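Local coordinates for putative ABC transporter (Thermobispora bispora, PDB 4PE6), which probably serves as the solute-binding protein of an ABC transporter for sugar-like compounds, and holds a trihydroxybutanoic acid in its cleft, at residues N30-T35 against D306-W311; V255-D260 against I288-E293; L124-V129 against P261-A266; A38-A43 against Y56-A61. One frame throughout, in Å; residues are numbered along the deposited sequence.

Contact 1: N30-T35 against D306-W311. With LTH ((2R,3S)-2,3,4-trihydroxybutanoic acid), chain C.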
loop_
_atom_site.group_PDB
_atom_site.type_symbol
_atom_site.label_atom_id
_atom_site.label_comp_id
_atom_site.label_asym_id
_atom_site.label_seq_id
_atom_site.Cartn_x
_atom_site.Cartn_y
_atom_site.Cartn_z
ATOM N N ASN A 30 1.801 -6.127 -8.219
ATOM C CA ASN A 30 1.295 -6.823 -7.050
ATOM C C ASN A 30 -0.204 -6.578 -6.926
ATOM O O ASN A 30 -0.759 -5.651 -7.533
ATOM C CB ASN A 30 2.091 -6.489 -5.757
ATOM C CG ASN A 30 1.728 -5.124 -5.156
ATOM O OD1 ASN A 30 0.565 -4.729 -5.129
ATOM N ND2 ASN A 30 2.734 -4.413 -4.638
ATOM N N GLY A 31 -0.875 -7.438 -6.170
ATOM C CA GLY A 31 -2.334 -7.440 -6.114
ATOM C C GLY A 31 -2.880 -6.211 -5.396
ATOM O O GLY A 31 -3.993 -5.770 -5.678
ATOM N N TRP A 32 -2.080 -5.656 -4.466
ATOM C CA TRP A 32 -2.489 -4.456 -3.729
ATOM C C TRP A 32 -2.659 -3.305 -4.733
ATOM O O TRP A 32 -3.648 -2.571 -4.707
ATOM C CB TRP A 32 -1.454 -4.138 -2.621
ATOM C CG TRP A 32 -1.807 -2.973 -1.726
ATOM C CD1 TRP A 32 -2.331 -3.039 -0.478
ATOM C CD2 TRP A 32 -1.613 -1.570 -2.003
ATOM N NE1 TRP A 32 -2.527 -1.771 0.024
ATOM C CE2 TRP A 32 -2.070 -0.855 -0.879
ATOM C CE3 TRP A 32 -1.118 -0.856 -3.096
ATOM C CZ2 TRP A 32 -2.046 0.531 -0.815
ATOM C CZ3 TRP A 32 -1.079 0.503 -3.041
ATOM C CH2 TRP A 32 -1.528 1.201 -1.891
ATOM N N ARG A 33 -1.697 -3.171 -5.642
ATOM C CA ARG A 33 -1.721 -2.104 -6.633
ATOM C C ARG A 33 -2.865 -2.299 -7.621
ATOM O O ARG A 33 -3.443 -1.338 -8.107
ATOM C CB ARG A 33 -0.398 -2.033 -7.380
ATOM C CG ARG A 33 0.784 -1.545 -6.559
ATOM C CD ARG A 33 0.728 -0.046 -6.221
ATOM N NE ARG A 33 1.910 0.293 -5.438
ATOM C CZ ARG A 33 2.906 1.111 -5.818
ATOM N NH1 ARG A 33 2.878 1.762 -6.945
ATOM N NH2 ARG A 33 3.943 1.281 -5.021
ATOM N N GLN A 34 -3.173 -3.556 -7.907
ATOM C CA GLN A 34 -4.308 -3.865 -8.763
ATOM C C GLN A 34 -5.643 -3.496 -8.116
ATOM O O GLN A 34 -6.510 -2.972 -8.789
ATOM C CB GLN A 34 -4.255 -5.311 -9.220
ATOM C CG GLN A 34 -3.272 -5.427 -10.368
ATOM C CD GLN A 34 -2.671 -6.786 -10.508
ATOM O OE1 GLN A 34 -3.317 -7.796 -10.241
ATOM N NE2 GLN A 34 -1.414 -6.826 -10.933
ATOM N N THR A 35 -5.778 -3.701 -6.813
ATOM C CA THR A 35 -6.976 -3.268 -6.119
ATOM C C THR A 35 -7.014 -1.733 -6.085
ATOM O O THR A 35 -8.073 -1.115 -6.272
ATOM C CB THR A 35 -7.059 -3.860 -4.707
ATOM O OG1 THR A 35 -7.255 -5.273 -4.795
ATOM C CG2 THR A 35 -8.224 -3.248 -3.933
ATOM N N ASP A 306 -9.041 -12.207 -4.662
ATOM C CA ASP A 306 -7.950 -11.308 -5.043
ATOM C C ASP A 306 -8.150 -9.845 -4.619
ATOM O O ASP A 306 -7.332 -8.996 -4.954
ATOM C CB ASP A 306 -7.717 -11.384 -6.547
ATOM C CG ASP A 306 -7.233 -12.739 -6.978
ATOM O OD1 ASP A 306 -6.159 -13.167 -6.517
ATOM O OD2 ASP A 306 -7.919 -13.395 -7.781
ATOM N N GLU A 307 -9.240 -9.552 -3.916
ATOM C CA GLU A 307 -9.571 -8.182 -3.547
ATOM C C GLU A 307 -8.956 -7.869 -2.196
ATOM O O GLU A 307 -9.187 -8.580 -1.232
ATOM C CB GLU A 307 -11.075 -7.973 -3.467
ATOM C CG GLU A 307 -11.500 -6.557 -3.095
ATOM C CD GLU A 307 -13.000 -6.432 -2.855
ATOM O OE1 GLU A 307 -13.694 -7.473 -2.898
ATOM O OE2 GLU A 307 -13.478 -5.304 -2.617
ATOM N N TYR A 308 -8.168 -6.801 -2.152
ATOM C CA TYR A 308 -7.544 -6.346 -0.923
ATOM C C TYR A 308 -8.508 -5.434 -0.154
ATOM O O TYR A 308 -9.275 -4.662 -0.745
ATOM C CB TYR A 308 -6.225 -5.604 -1.236
ATOM C CG TYR A 308 -5.099 -6.528 -1.624
ATOM C CD1 TYR A 308 -5.163 -7.285 -2.795
ATOM C CD2 TYR A 308 -3.983 -6.682 -0.803
ATOM C CE1 TYR A 308 -4.133 -8.130 -3.154
ATOM C CE2 TYR A 308 -2.946 -7.529 -1.154
ATOM C CZ TYR A 308 -3.026 -8.250 -2.333
ATOM O OH TYR A 308 -2.018 -9.089 -2.705
ATOM N N ALA A 309 -8.457 -5.518 1.165
ATOM C CA ALA A 309 -9.259 -4.668 2.028
ATOM C C ALA A 309 -8.893 -3.212 1.765
ATOM O O ALA A 309 -7.694 -2.864 1.638
ATOM C CB ALA A 309 -9.035 -5.021 3.494
ATOM N N ALA A 310 -9.923 -2.383 1.681
ATOM C CA ALA A 310 -9.814 -0.981 1.283
ATOM C C ALA A 310 -10.906 -0.172 1.967
ATOM O O ALA A 310 -12.004 -0.674 2.137
ATOM C CB ALA A 310 -9.939 -0.873 -0.231
ATOM N N TRP A 311 -10.618 1.063 2.394
ATOM C CA TRP A 311 -11.658 1.855 3.037
ATOM C C TRP A 311 -12.561 2.481 1.956
ATOM O O TRP A 311 -12.068 2.955 0.924
ATOM C CB TRP A 311 -11.064 2.926 3.954
ATOM C CG TRP A 311 -10.240 2.406 5.086
ATOM C CD1 TRP A 311 -8.942 2.735 5.366
ATOM C CD2 TRP A 311 -10.646 1.493 6.104
ATOM N NE1 TRP A 311 -8.519 2.092 6.513
ATOM C CE2 TRP A 311 -9.542 1.312 6.974
ATOM C CE3 TRP A 311 -11.839 0.805 6.374
ATOM C CZ2 TRP A 311 -9.590 0.462 8.077
ATOM C CZ3 TRP A 311 -11.884 -0.026 7.478
ATOM C CH2 TRP A 311 -10.765 -0.190 8.317
HETATM O O1 LTH C . 1.858 -2.738 -1.351
HETATM C C1 LTH C . 2.092 -1.736 -2.122
HETATM O O LTH C . 2.313 -1.790 -3.351
HETATM C C2 LTH C . 2.005 -0.314 -1.516
HETATM O O2 LTH C . 2.347 0.693 -2.501
HETATM C C3 LTH C . 2.948 -0.141 -0.344
HETATM O O3 LTH C . 4.289 -0.389 -0.760
HETATM C C4 LTH C . 2.853 1.313 0.161
HETATM O O4 LTH C . 1.504 1.474 0.671
HETATM O O HOH W 1 -5.649 -7.698 -6.571
#
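Trp32 sets its CG anti to the backbone N (chi1 -176°), while Tyr308 turns its CG anti to the carbonyl carbon (chi1 -75°), and the two side chains cross almost at a right angle. The five-membered ring of Trp32 thus points an edge at the Tyr308 face in an offset edge-to-face pair with planes at 79°, and Trp32 CB makes a CH-pi contact over the same phenol. Packing at the helix start is close, Tyr308 CE1 lying 3.2 Å from Gly31 C, where a beta carbon on Gly31 would clash. Tyr308 N donates a nearly straight bond of 3.2 Å to Thr35 OG1, and a water joins Gly31 O to Asp306 O. Beyond the tyrosine, the indole lays one face on the ligand, with Trp32 CE3 3.5 Å from LTH C1. LTH O accepts from both Asn30 ND2 and Arg33 NE, each at 3.0 Å, and Asn30 also N-caps the helix through OD1 to Arg33 N. An alanine at Trp32 would remove the indole and probably leave the ligand less firmly held and Tyr308 less well packed. Helix 31-49 here meets the loop between helices 293-302 and 315-327, with Met258 of strand 255-258 touching both aromatic rings.

Contact 2: V255-D260 against I288-E293. With LTH ((2R,3S)-2,3,4-trihydroxybutanoic acid), chain C.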
loop_
_atom_site.group_PDB
_atom_site.type_symbol
_atom_site.label_atom_id
_atom_site.label_comp_id
_atom_site.label_asym_id
_atom_site.label_seq_id
_atom_site.Cartn_x
_atom_site.Cartn_y
_atom_site.Cartn_z
ATOM N N VAL A 255 -0.030 -12.122 11.262
ATOM C CA VAL A 255 -0.804 -10.864 11.267
ATOM C C VAL A 255 -1.266 -10.505 9.861
ATOM O O VAL A 255 -0.797 -11.080 8.873
ATOM C CB VAL A 255 -0.005 -9.699 11.863
ATOM C CG1 VAL A 255 0.295 -9.982 13.319
ATOM C CG2 VAL A 255 1.273 -9.448 11.054
ATOM N N ALA A 256 -2.217 -9.585 9.777
ATOM C CA ALA A 256 -2.692 -9.064 8.501
ATOM C C ALA A 256 -2.889 -7.569 8.600
ATOM O O ALA A 256 -3.892 -7.089 9.164
ATOM C CB ALA A 256 -4.002 -9.735 8.105
ATOM N N VAL A 257 -1.928 -6.830 8.061
ATOM C CA VAL A 257 -1.960 -5.359 8.064
ATOM C C VAL A 257 -1.305 -4.817 6.780
ATOM O O VAL A 257 -0.289 -5.337 6.322
ATOM C CB VAL A 257 -1.278 -4.788 9.337
ATOM C CG1 VAL A 257 0.144 -5.328 9.493
ATOM C CG2 VAL A 257 -1.289 -3.265 9.325
HETATM N N MSE A 258 -1.912 -3.808 6.167
HETATM C CA MSE A 258 -1.338 -3.130 5.004
HETATM C C MSE A 258 -1.887 -1.733 4.978
HETATM O O MSE A 258 -2.851 -1.404 5.685
HETATM C CB MSE A 258 -1.715 -3.793 3.656
HETATM C CG MSE A 258 -1.236 -5.219 3.548
HETATM SE SE MSE A 258 -1.325 -5.905 1.702
HETATM C CE MSE A 258 0.322 -5.048 0.999
ATOM N N SER A 259 -1.257 -0.891 4.179
ATOM C CA SER A 259 -1.833 0.373 3.757
ATOM C C SER A 259 -3.152 0.169 3.016
ATOM O O SER A 259 -3.493 -0.970 2.607
ATOM C CB SER A 259 -0.845 1.121 2.863
ATOM O OG SER A 259 -0.527 0.335 1.714
ATOM N N ASP A 260 -3.845 1.282 2.808
ATOM C CA ASP A 260 -5.161 1.331 2.166
ATOM C C ASP A 260 -5.036 1.552 0.676
ATOM O O ASP A 260 -4.589 2.614 0.248
ATOM C CB ASP A 260 -5.967 2.481 2.791
ATOM C CG ASP A 260 -7.341 2.679 2.168
ATOM O OD1 ASP A 260 -7.937 1.739 1.584
ATOM O OD2 ASP A 260 -7.850 3.806 2.289
ATOM N N ILE A 288 -4.263 3.344 7.688
ATOM C CA ILE A 288 -3.956 2.009 7.172
ATOM C C ILE A 288 -5.133 1.044 7.451
ATOM O O ILE A 288 -6.144 1.440 8.040
ATOM C CB ILE A 288 -2.674 1.455 7.821
ATOM C CG1 ILE A 288 -2.839 1.362 9.349
ATOM C CG2 ILE A 288 -1.452 2.299 7.443
ATOM C CD1 ILE A 288 -1.724 0.590 10.037
ATOM N N VAL A 289 -4.985 -0.211 7.011
ATOM C CA VAL A 289 -5.979 -1.272 7.217
ATOM C C VAL A 289 -5.346 -2.373 8.067
ATOM O O VAL A 289 -4.630 -3.251 7.563
ATOM C CB VAL A 289 -6.497 -1.882 5.885
ATOM C CG1 VAL A 289 -7.627 -2.861 6.160
ATOM C CG2 VAL A 289 -6.963 -0.786 4.930
ATOM N N LEU A 290 -5.585 -2.297 9.370
ATOM C CA LEU A 290 -5.133 -3.322 10.305
ATOM C C LEU A 290 -6.294 -4.299 10.536
ATOM O O LEU A 290 -7.357 -3.891 10.975
ATOM C CB LEU A 290 -4.697 -2.663 11.614
ATOM C CG LEU A 290 -4.389 -3.564 12.813
ATOM C CD1 LEU A 290 -3.114 -4.357 12.588
ATOM C CD2 LEU A 290 -4.313 -2.713 14.088
ATOM N N ILE A 291 -6.082 -5.570 10.227
ATOM C CA ILE A 291 -7.101 -6.597 10.422
ATOM C C ILE A 291 -6.703 -7.457 11.613
ATOM O O ILE A 291 -5.963 -8.415 11.479
ATOM C CB ILE A 291 -7.299 -7.447 9.156
ATOM C CG1 ILE A 291 -7.663 -6.528 7.992
ATOM C CG2 ILE A 291 -8.413 -8.468 9.359
ATOM C CD1 ILE A 291 -7.745 -7.224 6.658
ATOM N N GLU A 292 -7.185 -7.071 12.789
ATOM C CA GLU A 292 -7.041 -7.894 13.983
ATOM C C GLU A 292 -8.021 -9.061 13.928
ATOM O O GLU A 292 -8.945 -9.067 13.111
ATOM C CB GLU A 292 -7.244 -7.045 15.232
ATOM C CG GLU A 292 -6.125 -6.031 15.388
ATOM C CD GLU A 292 -6.225 -5.255 16.671
ATOM O OE1 GLU A 292 -7.207 -4.505 16.839
ATOM O OE2 GLU A 292 -5.312 -5.399 17.506
ATOM N N GLU A 293 -7.810 -10.047 14.794
ATOM C CA GLU A 293 -8.553 -11.302 14.719
ATOM C C GLU A 293 -10.062 -11.063 14.630
ATOM O O GLU A 293 -10.734 -11.646 13.794
ATOM C CB GLU A 293 -8.212 -12.217 15.908
ATOM C CG GLU A 293 -8.770 -13.631 15.785
ATOM C CD GLU A 293 -8.451 -14.494 16.991
ATOM O OE1 GLU A 293 -7.254 -14.636 17.311
ATOM O OE2 GLU A 293 -9.388 -15.036 17.619
HETATM O O1 LTH C . 1.858 -2.738 -1.351
HETATM C C1 LTH C . 2.092 -1.736 -2.122
HETATM O O LTH C . 2.313 -1.790 -3.351
HETATM C C2 LTH C . 2.005 -0.314 -1.516
HETATM O O2 LTH C . 2.347 0.693 -2.501
HETATM C C3 LTH C . 2.948 -0.141 -0.344
HETATM O O3 LTH C . 4.289 -0.389 -0.760
HETATM C C4 LTH C . 2.853 1.313 0.161
HETATM O O4 LTH C . 1.504 1.474 0.671
HETATM O O HOH W 2 -3.345 -8.804 12.355
#
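Leu290 leaves strand 283-290 on the same face of the sheet as Val257, its partner in an antiparallel non-hydrogen-bonded pair. Its CB lies 4.1 Å from Val257 CG2; CG, anti to the backbone N (chi1 171°), then carries CD1 toward the neighbouring strand, to 3.8 Å from Val257 CB. On that face Val257 CG2 also meets Ile288 CD1. Met258 and Val289 form the adjoining hydrogen-bonded pair and send their side chains to the other face. Val289 N donates to Met258 O at 2.8 Å, nearly along the carbonyl axis, whereas Met258 N reaches Val289 O at 3.1 Å from above the carbonyl plane. Ile291 N adds a third bond to Ala256 O, 2.9 Å long, and a water bridges Ala256 N and Ile291 O beside this bond. Just past the pairing, Ser259 OG donates to LTH O4 over a short 2.6 Å; from within it, the selenomethionine at Met258, bent at its last torsion (chi3 79°), brings CE 3.6 Å from LTH O1. Strand 255-258 continues the sheet through Val255 to strand 232-235, while helix 128-142 packs on Ile288 and Ser259, and helices 239-247 and 293-302 cover Ile291.

Contact 3: L124-V129 against P261-A266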
loop_
_atom_site.group_PDB
_atom_site.type_symbol
_atom_site.label_atom_id
_atom_site.label_comp_id
_atom_site.label_asym_id
_atom_site.label_seq_id
_atom_site.Cartn_x
_atom_site.Cartn_y
_atom_site.Cartn_z
ATOM N N LEU A 124 -0.942 12.724 0.095
ATOM C CA LEU A 124 -1.953 11.956 0.801
ATOM C C LEU A 124 -1.408 10.554 0.974
ATOM O O LEU A 124 -1.244 9.828 0.005
ATOM C CB LEU A 124 -3.266 11.924 0.025
ATOM C CG LEU A 124 -4.463 11.376 0.819
ATOM C CD1 LEU A 124 -5.743 11.954 0.245
ATOM C CD2 LEU A 124 -4.531 9.834 0.843
ATOM N N GLN A 125 -1.116 10.193 2.209
ATOM C CA GLN A 125 -0.386 8.970 2.504
ATOM C C GLN A 125 -1.069 8.153 3.586
ATOM O O GLN A 125 -2.163 8.491 4.043
ATOM C CB GLN A 125 1.060 9.329 2.888
ATOM C CG GLN A 125 1.187 10.033 4.240
ATOM C CD GLN A 125 2.627 10.213 4.626
ATOM O OE1 GLN A 125 3.160 11.296 4.507
ATOM N NE2 GLN A 125 3.283 9.130 5.039
ATOM N N ASN A 126 -0.427 7.068 3.982
ATOM C CA ASN A 126 -0.755 6.355 5.193
ATOM C C ASN A 126 0.485 6.386 6.070
ATOM O O ASN A 126 1.596 6.680 5.593
ATOM C CB ASN A 126 -1.092 4.870 4.910
ATOM C CG ASN A 126 -2.509 4.619 4.364
ATOM O OD1 ASN A 126 -2.870 3.452 4.142
ATOM N ND2 ASN A 126 -3.280 5.665 4.090
ATOM N N SER A 127 0.327 6.012 7.332
ATOM C CA SER A 127 1.513 5.835 8.210
ATOM C C SER A 127 2.236 4.520 7.910
ATOM O O SER A 127 1.889 3.460 8.427
ATOM C CB SER A 127 1.161 5.878 9.683
ATOM O OG SER A 127 2.321 5.606 10.452
ATOM N N PHE A 128 3.280 4.618 7.106
ATOM C CA PHE A 128 4.110 3.463 6.798
ATOM C C PHE A 128 4.842 2.982 8.036
ATOM O O PHE A 128 5.029 1.781 8.213
ATOM C CB PHE A 128 5.030 3.779 5.637
ATOM C CG PHE A 128 4.297 4.338 4.465
ATOM C CD1 PHE A 128 3.271 3.598 3.869
ATOM C CD2 PHE A 128 4.554 5.604 3.999
ATOM C CE1 PHE A 128 2.550 4.119 2.807
ATOM C CE2 PHE A 128 3.848 6.116 2.933
ATOM C CZ PHE A 128 2.839 5.382 2.345
ATOM N N VAL A 129 5.183 3.914 8.925
ATOM C CA VAL A 129 5.786 3.540 10.183
ATOM C C VAL A 129 4.855 2.654 11.010
ATOM O O VAL A 129 5.287 1.639 11.538
ATOM C CB VAL A 129 6.210 4.764 11.001
ATOM C CG1 VAL A 129 6.645 4.337 12.391
ATOM C CG2 VAL A 129 7.361 5.483 10.290
ATOM N N PRO A 261 -5.424 0.546 -0.140
ATOM C CA PRO A 261 -5.391 0.744 -1.586
ATOM C C PRO A 261 -6.266 1.901 -2.049
ATOM O O PRO A 261 -5.963 2.518 -3.066
ATOM C CB PRO A 261 -5.923 -0.586 -2.156
ATOM C CG PRO A 261 -5.721 -1.576 -1.073
ATOM C CD PRO A 261 -5.864 -0.810 0.218
ATOM N N ALA A 262 -7.336 2.191 -1.306
ATOM C CA ALA A 262 -8.227 3.265 -1.631
ATOM C C ALA A 262 -7.698 4.658 -1.292
ATOM O O ALA A 262 -8.425 5.626 -1.358
ATOM C CB ALA A 262 -9.607 3.020 -1.006
ATOM N N GLN A 263 -6.414 4.783 -0.967
ATOM C CA GLN A 263 -5.788 6.084 -1.065
ATOM C C GLN A 263 -5.995 6.712 -2.440
ATOM O O GLN A 263 -6.056 7.930 -2.545
ATOM C CB GLN A 263 -4.314 6.013 -0.784
ATOM C CG GLN A 263 -3.961 5.843 0.678
ATOM C CD GLN A 263 -2.486 5.575 0.832
ATOM O OE1 GLN A 263 -1.713 6.500 1.037
ATOM N NE2 GLN A 263 -2.081 4.294 0.713
ATOM N N SER A 264 -6.106 5.890 -3.491
ATOM C CA SER A 264 -6.368 6.409 -4.809
ATOM C C SER A 264 -7.732 7.115 -4.923
ATOM O O SER A 264 -7.880 8.096 -5.672
ATOM C CB SER A 264 -6.267 5.291 -5.862
ATOM O OG SER A 264 -7.255 4.300 -5.616
ATOM N N VAL A 265 -8.723 6.580 -4.222
ATOM C CA VAL A 265 -10.056 7.147 -4.243
ATOM C C VAL A 265 -10.061 8.433 -3.420
ATOM O O VAL A 265 -10.639 9.433 -3.814
ATOM C CB VAL A 265 -11.072 6.171 -3.650
ATOM C CG1 VAL A 265 -12.428 6.819 -3.566
ATOM C CG2 VAL A 265 -11.161 4.898 -4.489
ATOM N N ALA A 266 -9.407 8.402 -2.271
ATOM C CA ALA A 266 -9.262 9.625 -1.472
ATOM C C ALA A 266 -8.520 10.709 -2.263
ATOM O O ALA A 266 -8.839 11.879 -2.161
ATOM C CB ALA A 266 -8.533 9.324 -0.169
#
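In this periplasmic-binding-protein fold, the C-terminal end of strand 122-126 packs against the first turn of helix 263-275, close to the ligand cleft. The apolar part is made by Leu124, whose CG stands anti to the backbone N (chi1 -168°). Both its methyls touch the helix, CD1 lying 3.9 Å from Ala266 CB and CD2 4.0 Å from Gln263 CG. The polar part is amide on amide: the extended Gln263 side chain stacks on that of Asn126 with planes 15° apart, Asn126 ND2 sitting 3.4 Å from Gln263 CD. Hydrogen bonds made to other groups appear to fix both amides. Gln263 NE2 donates to Asp113, a ligand-binding residue, and to the backbone O of Asp260, so this glutamine probably helps position Asp113 from the second shell; Asn126 OD1 accepts from Asp260 N. Within the strand, two side chains turn back to the backbone, with Asn126 ND2 donating to Gln125 O at 3.0 Å and Gln125 NE2 to Asn126 O at the same distance. Both donors stand above the carbonyl planes. The carbonyl of Asn126 has a further neighbour, the ring of the pocket residue Phe128, with Asn126 O 3.4 Å above the ring plane and over its centre.

Contact 4: A38-A43 against Y56-A61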
loop_
_atom_site.group_PDB
_atom_site.type_symbol
_atom_site.label_atom_id
_atom_site.label_comp_id
_atom_site.label_asym_id
_atom_site.label_seq_id
_atom_site.Cartn_x
_atom_site.Cartn_y
_atom_site.Cartn_z
ATOM N N ALA A 38 -8.288 -0.637 -9.401
ATOM C CA ALA A 38 -9.688 -1.031 -9.546
ATOM C C ALA A 38 -10.621 -0.102 -8.744
ATOM O O ALA A 38 -11.619 0.371 -9.275
ATOM C CB ALA A 38 -9.856 -2.490 -9.174
ATOM N N LYS A 39 -10.281 0.214 -7.494
ATOM C CA LYS A 39 -11.104 1.114 -6.690
ATOM C C LYS A 39 -11.150 2.525 -7.279
ATOM O O LYS A 39 -12.212 3.140 -7.299
ATOM C CB LYS A 39 -10.606 1.166 -5.241
ATOM C CG LYS A 39 -10.658 -0.155 -4.504
ATOM C CD LYS A 39 -12.088 -0.633 -4.294
ATOM C CE LYS A 39 -12.111 -2.051 -3.749
ATOM N NZ LYS A 39 -13.396 -2.307 -3.059
ATOM N N PHE A 40 -10.006 3.036 -7.764
ATOM C CA PHE A 40 -9.980 4.313 -8.451
ATOM C C PHE A 40 -10.876 4.311 -9.673
ATOM O O PHE A 40 -11.625 5.250 -9.896
ATOM C CB PHE A 40 -8.559 4.700 -8.915
ATOM C CG PHE A 40 -8.543 5.930 -9.789
ATOM C CD1 PHE A 40 -8.669 7.199 -9.224
ATOM C CD2 PHE A 40 -8.455 5.824 -11.166
ATOM C CE1 PHE A 40 -8.660 8.333 -10.022
ATOM C CE2 PHE A 40 -8.458 6.945 -11.971
ATOM C CZ PHE A 40 -8.571 8.208 -11.390
ATOM N N GLU A 41 -10.770 3.270 -10.490
ATOM C CA GLU A 41 -11.512 3.235 -11.731
ATOM C C GLU A 41 -13.024 3.118 -11.480
ATOM O O GLU A 41 -13.818 3.770 -12.152
ATOM C CB GLU A 41 -11.020 2.093 -12.609
ATOM C CG GLU A 41 -9.712 2.409 -13.299
ATOM C CD GLU A 41 -9.169 1.241 -14.101
ATOM O OE1 GLU A 41 -9.487 0.081 -13.769
ATOM O OE2 GLU A 41 -8.392 1.491 -15.041
ATOM N N GLU A 42 -13.406 2.305 -10.506
ATOM C CA GLU A 42 -14.807 2.243 -10.081
ATOM C C GLU A 42 -15.296 3.612 -9.586
ATOM O O GLU A 42 -16.371 4.048 -9.952
ATOM C CB GLU A 42 -14.975 1.199 -8.990
ATOM C CG GLU A 42 -16.348 1.162 -8.351
ATOM C CD GLU A 42 -16.430 0.139 -7.234
ATOM O OE1 GLU A 42 -15.702 0.266 -6.221
ATOM O OE2 GLU A 42 -17.254 -0.773 -7.363
ATOM N N ALA A 43 -14.515 4.284 -8.747
ATOM C CA ALA A 43 -14.930 5.588 -8.228
ATOM C C ALA A 43 -14.997 6.660 -9.328
ATOM O O ALA A 43 -15.887 7.514 -9.325
ATOM C CB ALA A 43 -14.002 6.047 -7.121
ATOM N N TYR A 56 -11.272 10.209 -17.309
ATOM C CA TYR A 56 -10.215 9.689 -16.448
ATOM C C TYR A 56 -9.320 8.748 -17.247
ATOM O O TYR A 56 -9.772 8.115 -18.206
ATOM C CB TYR A 56 -10.805 8.986 -15.218
ATOM C CG TYR A 56 -11.464 7.647 -15.470
ATOM C CD1 TYR A 56 -10.734 6.463 -15.423
ATOM C CD2 TYR A 56 -12.834 7.560 -15.727
ATOM C CE1 TYR A 56 -11.349 5.234 -15.654
ATOM C CE2 TYR A 56 -13.451 6.342 -15.944
ATOM C CZ TYR A 56 -12.707 5.186 -15.906
ATOM O OH TYR A 56 -13.331 3.975 -16.139
ATOM N N LYS A 57 -8.051 8.681 -16.851
ATOM C CA LYS A 57 -7.077 7.809 -17.464
ATOM C C LYS A 57 -6.089 7.272 -16.422
ATOM O O LYS A 57 -5.594 8.033 -15.565
ATOM C CB LYS A 57 -6.313 8.559 -18.549
ATOM C CG LYS A 57 -5.573 7.654 -19.526
ATOM C CD LYS A 57 -4.828 8.479 -20.560
ATOM C CE LYS A 57 -3.792 7.676 -21.312
ATOM N NZ LYS A 57 -4.459 6.879 -22.363
ATOM N N VAL A 58 -5.821 5.969 -16.513
ATOM C CA VAL A 58 -4.802 5.293 -15.727
ATOM C C VAL A 58 -3.619 4.858 -16.589
ATOM O O VAL A 58 -3.782 4.198 -17.629
ATOM C CB VAL A 58 -5.392 4.049 -15.040
ATOM C CG1 VAL A 58 -4.296 3.208 -14.390
ATOM C CG2 VAL A 58 -6.418 4.483 -14.013
ATOM N N VAL A 59 -2.418 5.206 -16.154
ATOM C CA VAL A 59 -1.238 4.678 -16.810
ATOM C C VAL A 59 -0.302 4.045 -15.797
ATOM O O VAL A 59 0.052 4.684 -14.806
ATOM C CB VAL A 59 -0.530 5.755 -17.626
ATOM C CG1 VAL A 59 0.707 5.173 -18.277
ATOM C CG2 VAL A 59 -1.483 6.314 -18.696
ATOM N N ASN A 60 0.067 2.787 -16.042
ATOM C CA ASN A 60 0.987 2.049 -15.165
ATOM C C ASN A 60 2.357 1.932 -15.805
ATOM O O ASN A 60 2.479 1.543 -16.975
ATOM C CB ASN A 60 0.484 0.623 -14.894
ATOM C CG ASN A 60 -0.860 0.590 -14.186
ATOM O OD1 ASN A 60 -1.032 1.143 -13.090
ATOM N ND2 ASN A 60 -1.829 -0.101 -14.806
ATOM N N ALA A 61 3.397 2.237 -15.035
ATOM C CA ALA A 61 4.767 1.965 -15.476
ATOM C C ALA A 61 5.084 0.458 -15.290
ATOM O O ALA A 61 4.879 -0.079 -14.217
ATOM C CB ALA A 61 5.750 2.830 -14.698
#
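The Phe40 ring and the Val58 side chain come from opposing elements, helix 31-49 and strand 55-60, and lie alongside each other pointing opposite ways. With CG anti to the backbone N, the ring swings its CD2 to 3.7 Å from Val58 CG2, while CE2 comes within 4.2 Å of Tyr56 CD1. Tyr56 holds CG in the crowded position between the backbone N and carbonyl carbon (chi1 72°), and its ring is met obliquely by the phenyl. Glu41 crosses both strand side chains at about a right angle. Its extended chain lays CG 4.0 Å from Tyr56 CE1 and carries OE2 to 3.7 Å from Val58 CG2, the carboxylate turned 62° from the tyrosine ring plane. The carboxylate of this partly exposed acid thus lies over the valine methyl. An alanine in place of Glu41 would probably uncover one side of Val58 and the ring of Tyr56 near CE1, since the chain and its carboxylate would be gone. Ser264 of helix 263-275 touches Phe40 as well. Segments 38-43 and 56-60 run nearly antiparallel, at 167°, with axes 9.7 Å apart at closest approach, as befits the helix-on-strand packing of the beta-alpha-beta unit formed by strand 20-25, helix 31-49 and strand 55-60.

In the fold
Contacts 2 and 3 are buried, whereas contacts 1 and 4 are partly open and share helix 31-49, contact 1 at its ligand-facing start and contact 4 further along, against an outermost strand of the sheet. Chemistry follows place. Contact 2 is backbone pairing inside the sheet, contact 3 stacked amides and methyls between strand and helix, contact 1 aromatic packing, with contacts 1 and 2 both reaching the ligand, and contact 4 apolar packing with a partly exposed acid beside it. The first three adjoin: Trp32 NE1 bonds to Ser259 O, and Asp260, where all three meet, also accepts from Trp311 N. Contact 4 joins contact 1 through the Lys39-Glu307 salt bridge and packs on Val265 of contact 3, but does not touch contact 2.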